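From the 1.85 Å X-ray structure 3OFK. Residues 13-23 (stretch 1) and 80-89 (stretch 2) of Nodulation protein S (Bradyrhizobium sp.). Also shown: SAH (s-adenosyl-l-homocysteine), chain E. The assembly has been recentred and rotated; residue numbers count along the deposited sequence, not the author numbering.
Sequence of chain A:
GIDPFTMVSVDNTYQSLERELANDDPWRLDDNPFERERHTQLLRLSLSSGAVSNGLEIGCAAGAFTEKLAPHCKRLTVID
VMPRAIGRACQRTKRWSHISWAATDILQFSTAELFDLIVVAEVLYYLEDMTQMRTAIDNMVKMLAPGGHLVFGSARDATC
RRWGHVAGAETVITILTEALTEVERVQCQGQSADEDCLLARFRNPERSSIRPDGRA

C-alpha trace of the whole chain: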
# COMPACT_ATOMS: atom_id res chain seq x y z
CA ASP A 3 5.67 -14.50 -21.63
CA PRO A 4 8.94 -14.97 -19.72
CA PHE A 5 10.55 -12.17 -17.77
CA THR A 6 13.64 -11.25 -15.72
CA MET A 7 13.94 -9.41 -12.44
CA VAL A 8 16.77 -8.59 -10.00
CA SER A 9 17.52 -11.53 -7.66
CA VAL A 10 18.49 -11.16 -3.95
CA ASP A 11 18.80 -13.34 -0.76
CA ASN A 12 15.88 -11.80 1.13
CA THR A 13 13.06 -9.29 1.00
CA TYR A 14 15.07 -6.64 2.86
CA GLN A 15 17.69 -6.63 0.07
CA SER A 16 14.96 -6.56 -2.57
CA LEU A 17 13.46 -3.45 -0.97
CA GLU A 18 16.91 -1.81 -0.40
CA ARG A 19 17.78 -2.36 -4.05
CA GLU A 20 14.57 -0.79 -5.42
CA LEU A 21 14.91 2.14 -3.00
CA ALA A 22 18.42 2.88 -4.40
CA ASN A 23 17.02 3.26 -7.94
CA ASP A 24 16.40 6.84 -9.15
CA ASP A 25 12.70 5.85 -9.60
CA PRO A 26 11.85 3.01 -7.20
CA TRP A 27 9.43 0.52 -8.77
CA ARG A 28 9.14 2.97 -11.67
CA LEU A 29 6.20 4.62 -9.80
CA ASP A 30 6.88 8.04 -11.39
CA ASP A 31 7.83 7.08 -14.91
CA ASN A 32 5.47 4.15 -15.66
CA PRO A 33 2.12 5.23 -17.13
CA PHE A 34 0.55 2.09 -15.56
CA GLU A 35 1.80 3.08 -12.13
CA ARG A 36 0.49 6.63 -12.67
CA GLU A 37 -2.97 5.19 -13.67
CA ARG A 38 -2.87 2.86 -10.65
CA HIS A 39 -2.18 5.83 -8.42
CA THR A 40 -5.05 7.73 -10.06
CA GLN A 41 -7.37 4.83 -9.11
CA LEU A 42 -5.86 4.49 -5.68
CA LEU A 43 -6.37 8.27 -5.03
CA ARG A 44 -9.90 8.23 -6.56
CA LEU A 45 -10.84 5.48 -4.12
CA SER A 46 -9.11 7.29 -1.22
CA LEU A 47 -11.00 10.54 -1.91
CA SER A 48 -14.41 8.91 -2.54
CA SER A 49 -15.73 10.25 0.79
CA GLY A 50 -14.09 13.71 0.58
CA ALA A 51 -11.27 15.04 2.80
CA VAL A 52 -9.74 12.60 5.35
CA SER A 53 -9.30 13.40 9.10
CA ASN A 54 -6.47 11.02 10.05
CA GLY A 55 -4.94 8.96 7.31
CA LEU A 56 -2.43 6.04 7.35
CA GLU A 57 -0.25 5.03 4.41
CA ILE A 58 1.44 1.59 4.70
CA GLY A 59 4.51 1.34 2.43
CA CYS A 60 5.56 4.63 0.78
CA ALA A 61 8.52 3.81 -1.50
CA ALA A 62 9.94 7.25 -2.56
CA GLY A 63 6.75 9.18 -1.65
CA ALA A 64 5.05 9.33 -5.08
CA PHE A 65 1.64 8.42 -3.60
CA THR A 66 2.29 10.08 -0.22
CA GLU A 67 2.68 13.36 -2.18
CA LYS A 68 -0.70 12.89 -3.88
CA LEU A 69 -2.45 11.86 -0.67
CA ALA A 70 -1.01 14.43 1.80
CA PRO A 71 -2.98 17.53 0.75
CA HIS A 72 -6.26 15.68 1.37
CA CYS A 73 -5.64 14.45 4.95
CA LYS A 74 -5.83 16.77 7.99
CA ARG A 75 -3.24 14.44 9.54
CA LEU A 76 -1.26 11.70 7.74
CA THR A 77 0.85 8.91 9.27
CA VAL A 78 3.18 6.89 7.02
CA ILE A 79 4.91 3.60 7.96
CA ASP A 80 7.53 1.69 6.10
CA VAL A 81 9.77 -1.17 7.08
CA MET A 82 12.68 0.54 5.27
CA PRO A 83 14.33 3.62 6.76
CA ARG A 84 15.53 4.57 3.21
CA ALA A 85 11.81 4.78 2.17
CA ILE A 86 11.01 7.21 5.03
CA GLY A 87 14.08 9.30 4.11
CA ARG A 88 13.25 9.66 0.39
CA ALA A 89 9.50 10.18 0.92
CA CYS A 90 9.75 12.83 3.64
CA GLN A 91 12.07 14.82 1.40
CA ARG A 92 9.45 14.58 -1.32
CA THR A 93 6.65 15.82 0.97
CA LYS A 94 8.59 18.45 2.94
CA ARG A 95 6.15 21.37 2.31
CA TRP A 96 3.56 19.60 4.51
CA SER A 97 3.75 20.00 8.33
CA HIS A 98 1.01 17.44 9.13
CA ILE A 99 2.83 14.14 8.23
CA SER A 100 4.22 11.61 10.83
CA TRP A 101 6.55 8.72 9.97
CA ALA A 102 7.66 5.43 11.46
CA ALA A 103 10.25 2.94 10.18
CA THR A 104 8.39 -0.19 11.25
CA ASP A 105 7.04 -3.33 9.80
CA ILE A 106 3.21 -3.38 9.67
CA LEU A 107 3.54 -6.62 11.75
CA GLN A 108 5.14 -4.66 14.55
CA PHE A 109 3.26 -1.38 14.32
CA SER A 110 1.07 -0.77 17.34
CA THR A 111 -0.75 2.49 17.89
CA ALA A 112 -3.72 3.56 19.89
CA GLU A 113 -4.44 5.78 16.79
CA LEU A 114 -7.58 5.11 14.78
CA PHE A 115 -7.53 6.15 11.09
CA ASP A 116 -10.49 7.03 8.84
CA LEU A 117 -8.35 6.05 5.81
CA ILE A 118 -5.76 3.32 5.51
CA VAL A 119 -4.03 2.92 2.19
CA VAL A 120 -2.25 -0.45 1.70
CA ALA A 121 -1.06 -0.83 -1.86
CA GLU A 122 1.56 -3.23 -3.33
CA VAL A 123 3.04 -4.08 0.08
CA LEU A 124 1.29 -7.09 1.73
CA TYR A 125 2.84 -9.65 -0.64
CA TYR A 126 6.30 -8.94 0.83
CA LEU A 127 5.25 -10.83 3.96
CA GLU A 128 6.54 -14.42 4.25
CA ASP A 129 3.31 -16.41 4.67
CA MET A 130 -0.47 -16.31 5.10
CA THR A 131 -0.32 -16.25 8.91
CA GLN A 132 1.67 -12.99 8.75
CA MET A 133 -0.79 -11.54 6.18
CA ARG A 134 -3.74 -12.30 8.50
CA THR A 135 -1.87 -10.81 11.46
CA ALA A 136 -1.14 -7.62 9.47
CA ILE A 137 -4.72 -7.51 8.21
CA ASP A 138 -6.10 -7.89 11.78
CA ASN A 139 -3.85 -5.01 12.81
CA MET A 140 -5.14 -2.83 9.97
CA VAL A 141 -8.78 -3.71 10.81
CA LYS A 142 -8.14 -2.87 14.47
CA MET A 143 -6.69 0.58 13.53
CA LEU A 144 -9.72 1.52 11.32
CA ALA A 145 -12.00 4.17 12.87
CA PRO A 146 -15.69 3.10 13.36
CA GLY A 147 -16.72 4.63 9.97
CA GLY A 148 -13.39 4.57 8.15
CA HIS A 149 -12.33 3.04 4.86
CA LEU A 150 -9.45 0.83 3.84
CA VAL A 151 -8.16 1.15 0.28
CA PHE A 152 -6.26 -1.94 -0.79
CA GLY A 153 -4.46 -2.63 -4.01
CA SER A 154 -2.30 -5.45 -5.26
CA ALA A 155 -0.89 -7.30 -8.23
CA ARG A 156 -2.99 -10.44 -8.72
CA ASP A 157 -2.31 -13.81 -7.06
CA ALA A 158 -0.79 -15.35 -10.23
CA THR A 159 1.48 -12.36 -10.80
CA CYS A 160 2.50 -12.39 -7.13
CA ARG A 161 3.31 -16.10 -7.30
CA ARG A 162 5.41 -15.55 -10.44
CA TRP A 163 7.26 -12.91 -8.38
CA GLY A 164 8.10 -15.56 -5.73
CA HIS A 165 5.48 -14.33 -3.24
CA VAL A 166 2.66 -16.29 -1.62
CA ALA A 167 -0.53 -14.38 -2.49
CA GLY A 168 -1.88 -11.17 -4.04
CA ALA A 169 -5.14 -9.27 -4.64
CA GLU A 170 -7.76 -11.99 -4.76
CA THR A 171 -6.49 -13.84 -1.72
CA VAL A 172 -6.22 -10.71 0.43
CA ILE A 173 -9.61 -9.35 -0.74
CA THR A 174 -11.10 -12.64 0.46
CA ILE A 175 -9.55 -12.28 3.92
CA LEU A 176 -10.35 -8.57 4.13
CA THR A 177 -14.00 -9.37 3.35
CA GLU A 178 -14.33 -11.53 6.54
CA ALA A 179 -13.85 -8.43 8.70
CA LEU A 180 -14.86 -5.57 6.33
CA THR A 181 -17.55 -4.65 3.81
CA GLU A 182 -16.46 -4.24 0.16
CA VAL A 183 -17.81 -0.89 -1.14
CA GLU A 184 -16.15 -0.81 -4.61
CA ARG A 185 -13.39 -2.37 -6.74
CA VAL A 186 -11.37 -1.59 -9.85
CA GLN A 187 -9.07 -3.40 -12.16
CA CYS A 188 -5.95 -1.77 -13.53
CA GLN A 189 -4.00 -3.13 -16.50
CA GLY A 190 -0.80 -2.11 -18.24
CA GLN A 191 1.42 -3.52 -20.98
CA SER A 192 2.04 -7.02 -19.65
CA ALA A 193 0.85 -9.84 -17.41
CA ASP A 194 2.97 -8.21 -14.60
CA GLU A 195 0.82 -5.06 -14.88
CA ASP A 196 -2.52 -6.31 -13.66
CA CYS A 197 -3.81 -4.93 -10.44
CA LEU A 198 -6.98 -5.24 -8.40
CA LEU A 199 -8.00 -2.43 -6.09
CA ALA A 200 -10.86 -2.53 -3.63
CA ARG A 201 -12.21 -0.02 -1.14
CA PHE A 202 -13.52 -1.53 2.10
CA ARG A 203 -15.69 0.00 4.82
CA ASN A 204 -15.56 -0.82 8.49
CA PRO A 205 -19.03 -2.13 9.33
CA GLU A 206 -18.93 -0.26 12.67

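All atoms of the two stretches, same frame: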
# COMPACT_ATOMS: atom_id res chain seq x y z
N THR A 13 13.95 -10.38 1.37
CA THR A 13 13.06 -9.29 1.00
C THR A 13 13.66 -7.94 1.42
O THR A 13 13.49 -6.94 0.71
CB THR A 13 11.62 -9.54 1.55
OG1 THR A 13 11.06 -10.70 0.91
CG2 THR A 13 10.72 -8.35 1.31
N TYR A 14 14.41 -7.90 2.51
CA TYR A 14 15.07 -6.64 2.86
C TYR A 14 15.94 -6.15 1.69
O TYR A 14 15.86 -5.00 1.30
CB TYR A 14 15.90 -6.77 4.17
CG TYR A 14 16.71 -5.53 4.48
CD1 TYR A 14 16.27 -4.60 5.43
CD2 TYR A 14 17.94 -5.28 3.82
CE1 TYR A 14 17.01 -3.45 5.71
CE2 TYR A 14 18.68 -4.12 4.08
CZ TYR A 14 18.21 -3.21 5.03
OH TYR A 14 18.92 -2.06 5.31
N GLN A 15 16.77 -7.03 1.13
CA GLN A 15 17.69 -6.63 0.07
C GLN A 15 16.95 -6.22 -1.21
O GLN A 15 17.38 -5.33 -1.94
CB GLN A 15 18.67 -7.76 -0.23
CG GLN A 15 19.60 -8.11 0.93
CD GLN A 15 20.50 -9.29 0.58
OE1 GLN A 15 20.30 -9.94 -0.44
NE2 GLN A 15 21.48 -9.57 1.44
N SER A 16 15.82 -6.87 -1.46
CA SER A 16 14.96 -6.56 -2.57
C SER A 16 14.47 -5.11 -2.47
O SER A 16 14.57 -4.33 -3.42
CB SER A 16 13.78 -7.53 -2.60
OG SER A 16 12.87 -7.19 -3.63
N LEU A 17 13.93 -4.79 -1.29
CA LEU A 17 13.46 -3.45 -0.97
C LEU A 17 14.59 -2.40 -1.10
O LEU A 17 14.42 -1.38 -1.77
CB LEU A 17 12.89 -3.48 0.45
CG LEU A 17 11.37 -3.64 0.62
CD1 LEU A 17 10.69 -4.39 -0.49
CD2 LEU A 17 10.95 -4.19 1.99
N GLU A 18 15.72 -2.68 -0.45
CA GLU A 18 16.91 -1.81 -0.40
C GLU A 18 17.43 -1.51 -1.82
O GLU A 18 17.88 -0.42 -2.15
CB GLU A 18 18.00 -2.50 0.44
CG GLU A 18 19.37 -1.83 0.48
CD GLU A 18 20.45 -2.71 1.14
OE1 GLU A 18 20.60 -3.91 0.77
OE2 GLU A 18 21.16 -2.20 2.04
N ARG A 19 17.34 -2.51 -2.66
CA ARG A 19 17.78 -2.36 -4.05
C ARG A 19 16.84 -1.44 -4.83
O ARG A 19 17.32 -0.53 -5.54
CB ARG A 19 17.87 -3.71 -4.71
CG ARG A 19 19.10 -4.49 -4.25
CD ARG A 19 20.37 -4.07 -4.99
NE ARG A 19 21.33 -5.18 -5.09
CZ ARG A 19 21.30 -6.15 -6.02
NH1 ARG A 19 20.36 -6.17 -6.96
NH2 ARG A 19 22.23 -7.11 -6.00
N GLU A 20 15.54 -1.65 -4.72
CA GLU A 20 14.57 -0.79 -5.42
C GLU A 20 14.63 0.64 -4.92
O GLU A 20 14.49 1.58 -5.70
CB GLU A 20 13.13 -1.29 -5.30
CG GLU A 20 12.68 -2.27 -6.35
CD GLU A 20 12.59 -1.71 -7.76
OE1 GLU A 20 12.64 -0.47 -7.99
OE2 GLU A 20 12.47 -2.54 -8.67
N LEU A 21 14.85 0.80 -3.61
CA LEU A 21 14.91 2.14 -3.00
C LEU A 21 16.19 2.94 -3.34
O LEU A 21 16.27 4.14 -3.06
CB LEU A 21 14.72 2.04 -1.49
CG LEU A 21 13.27 1.67 -1.08
CD1 LEU A 21 13.26 1.11 0.30
CD2 LEU A 21 12.28 2.87 -1.24
N ALA A 22 17.18 2.27 -3.93
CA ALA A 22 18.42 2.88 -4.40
C ALA A 22 18.35 3.27 -5.88
O ALA A 22 19.23 3.97 -6.37
CB ALA A 22 19.58 1.96 -4.16
N ASN A 23 17.31 2.81 -6.57
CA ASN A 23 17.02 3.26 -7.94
C ASN A 23 16.56 4.72 -7.90
O ASN A 23 15.89 5.12 -6.96
CB ASN A 23 15.91 2.38 -8.59
CG ASN A 23 16.40 0.96 -8.94
OD1 ASN A 23 17.59 0.75 -9.17
ND2 ASN A 23 15.47 -0.01 -8.97
N ASP A 80 6.78 2.46 7.04
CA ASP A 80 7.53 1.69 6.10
C ASP A 80 8.62 0.93 6.85
O ASP A 80 9.27 1.44 7.76
CB ASP A 80 8.16 2.59 5.05
CG ASP A 80 8.50 1.82 3.80
OD1 ASP A 80 9.42 0.94 3.83
OD2 ASP A 80 7.76 2.02 2.81
N VAL A 81 8.80 -0.31 6.45
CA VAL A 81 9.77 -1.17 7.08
C VAL A 81 11.20 -0.72 6.77
O VAL A 81 12.13 -1.06 7.49
CB VAL A 81 9.57 -2.61 6.61
CG1 VAL A 81 10.13 -2.80 5.20
CG2 VAL A 81 10.22 -3.55 7.58
N MET A 82 11.37 0.07 5.70
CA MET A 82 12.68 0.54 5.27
C MET A 82 12.98 1.99 5.63
O MET A 82 12.39 2.90 5.05
CB MET A 82 12.81 0.39 3.75
CG MET A 82 12.60 -1.06 3.24
SD MET A 82 13.72 -2.25 4.00
CE MET A 82 15.26 -1.81 3.24
N PRO A 83 13.94 2.22 6.56
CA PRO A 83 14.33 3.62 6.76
C PRO A 83 14.62 4.44 5.49
O PRO A 83 14.26 5.61 5.44
CB PRO A 83 15.58 3.52 7.63
CG PRO A 83 15.38 2.23 8.39
CD PRO A 83 14.70 1.30 7.43
N ARG A 84 15.29 3.86 4.47
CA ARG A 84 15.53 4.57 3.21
C ARG A 84 14.23 5.06 2.54
O ARG A 84 14.24 6.14 1.92
CB ARG A 84 16.39 3.73 2.23
CG ARG A 84 16.72 4.40 0.87
CD ARG A 84 17.91 5.35 0.91
NE ARG A 84 17.58 6.78 0.72
CZ ARG A 84 17.69 7.75 1.64
NH1 ARG A 84 18.10 7.52 2.89
NH2 ARG A 84 17.38 9.00 1.30
N ALA A 85 13.10 4.35 2.73
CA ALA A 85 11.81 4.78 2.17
C ALA A 85 11.30 6.05 2.90
O ALA A 85 10.91 7.03 2.25
CB ALA A 85 10.78 3.67 2.24
N ILE A 86 11.36 6.02 4.23
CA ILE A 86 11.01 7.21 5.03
C ILE A 86 11.88 8.41 4.59
O ILE A 86 11.37 9.49 4.35
CB ILE A 86 11.20 6.96 6.55
CG1 ILE A 86 10.45 5.69 7.03
CG2 ILE A 86 10.86 8.21 7.37
CD1 ILE A 86 9.02 5.62 6.66
N GLY A 87 13.18 8.21 4.43
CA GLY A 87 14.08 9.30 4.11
C GLY A 87 13.75 9.98 2.78
O GLY A 87 13.68 11.22 2.70
N ARG A 88 13.60 9.16 1.74
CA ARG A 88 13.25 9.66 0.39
C ARG A 88 11.86 10.34 0.34
O ARG A 88 11.71 11.43 -0.25
CB ARG A 88 13.36 8.51 -0.61
CG ARG A 88 14.81 8.10 -0.89
CD ARG A 88 14.91 7.19 -2.09
NE ARG A 88 14.65 7.92 -3.33
CZ ARG A 88 14.93 7.48 -4.55
NH1 ARG A 88 15.53 6.30 -4.74
NH2 ARG A 88 14.66 8.26 -5.60
N ALA A 89 10.87 9.72 0.99
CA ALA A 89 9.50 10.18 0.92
C ALA A 89 9.34 11.48 1.68
O ALA A 89 8.69 12.41 1.18
CB ALA A 89 8.50 9.11 1.43
N SAH E . 2.12 1.96 -1.49
CA SAH E . 3.00 2.58 -2.48
CB SAH E . 4.38 1.93 -2.42
CG SAH E . 4.53 0.47 -2.82
SD SAH E . 6.26 -0.12 -2.92
C SAH E . 2.45 2.53 -3.92
O SAH E . 1.50 1.80 -4.21
OXT SAH E . 2.95 3.23 -4.80
C5' SAH E . 6.21 -1.07 -1.37
C4' SAH E . 6.64 -0.38 -0.09
O4' SAH E . 6.28 -1.21 1.02
C3' SAH E . 8.14 -0.11 0.01
O3' SAH E . 8.36 1.22 0.52
C2' SAH E . 8.61 -1.18 1.01
O2' SAH E . 9.75 -0.78 1.74
C1' SAH E . 7.39 -1.29 1.89
N9 SAH E . 7.24 -2.51 2.72
C8 SAH E . 7.51 -3.80 2.36
N7 SAH E . 7.18 -4.60 3.40
C5 SAH E . 6.69 -3.85 4.40
C6 SAH E . 6.18 -4.23 5.64
N6 SAH E . 6.22 -5.54 6.01
N1 SAH E . 5.73 -3.24 6.49
C2 SAH E . 5.75 -1.91 6.07
N3 SAH E . 6.24 -1.56 4.82
C4 SAH E . 6.69 -2.53 3.98

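Two helices running in nearly the same direction, 23° apart, meet through a small apolar patch centred on Met 82 and Leu 21, pinned at one end by an arginine that binds backbone carbonyls and bordered by the bound S-adenosyl-L-homocysteine. Their axes come within 9.9 Å at closest approach, and side chains from alanine to arginine occupy the space between; the contact buries 451 Å² in all.

Met 82, at the N-cap position of its helix, does much of the filling. Its three chi angles are all m, and this folded, unbranched chain reaches several partners along the first helix: Met 82 CB lies 3.6 Å from Leu 21 CD1, Met 82 CG 3.7 Å from Leu 17 CB, and Met 82 CE sits over one face of the Tyr 14 ring, 3.4 Å from Tyr 14 CE1. The ring offers a flat apolar surface to that methyl, although Tyr 14 is otherwise exposed. Leu 17, one turn on, also packs its CD2 3.6 Å from Val 81 CG1.

Leu 21 is the counterpart of Met 82. Its CA-to-CB bond points sideways, but the branched end comes nearer, bringing Leu 21 CD2 to 3.9 Å from Ala 85 CB; the small alanine suits the closest backbone register, 6.6 Å between Leu 21 CA and Ala 85 CA.

Beyond this patch, Arg 88 reaches across to the end of stretch 1. Arg 88 NH1 donates to Leu 21 O (2.8 Å) and to Asn 23 O (2.5 Å), both near the guanidinium plane, so one nitrogen gathers two carbonyls.

Asp 80 touches nothing in stretch 1, yet it links the second stretch to the ligand: Asp 80 OD1 accepts from Met 82 N at 2.8 Å and from the ligand O2' at 2.7 Å, while Asp 80 OD2 takes the ligand O3' at 2.5 Å.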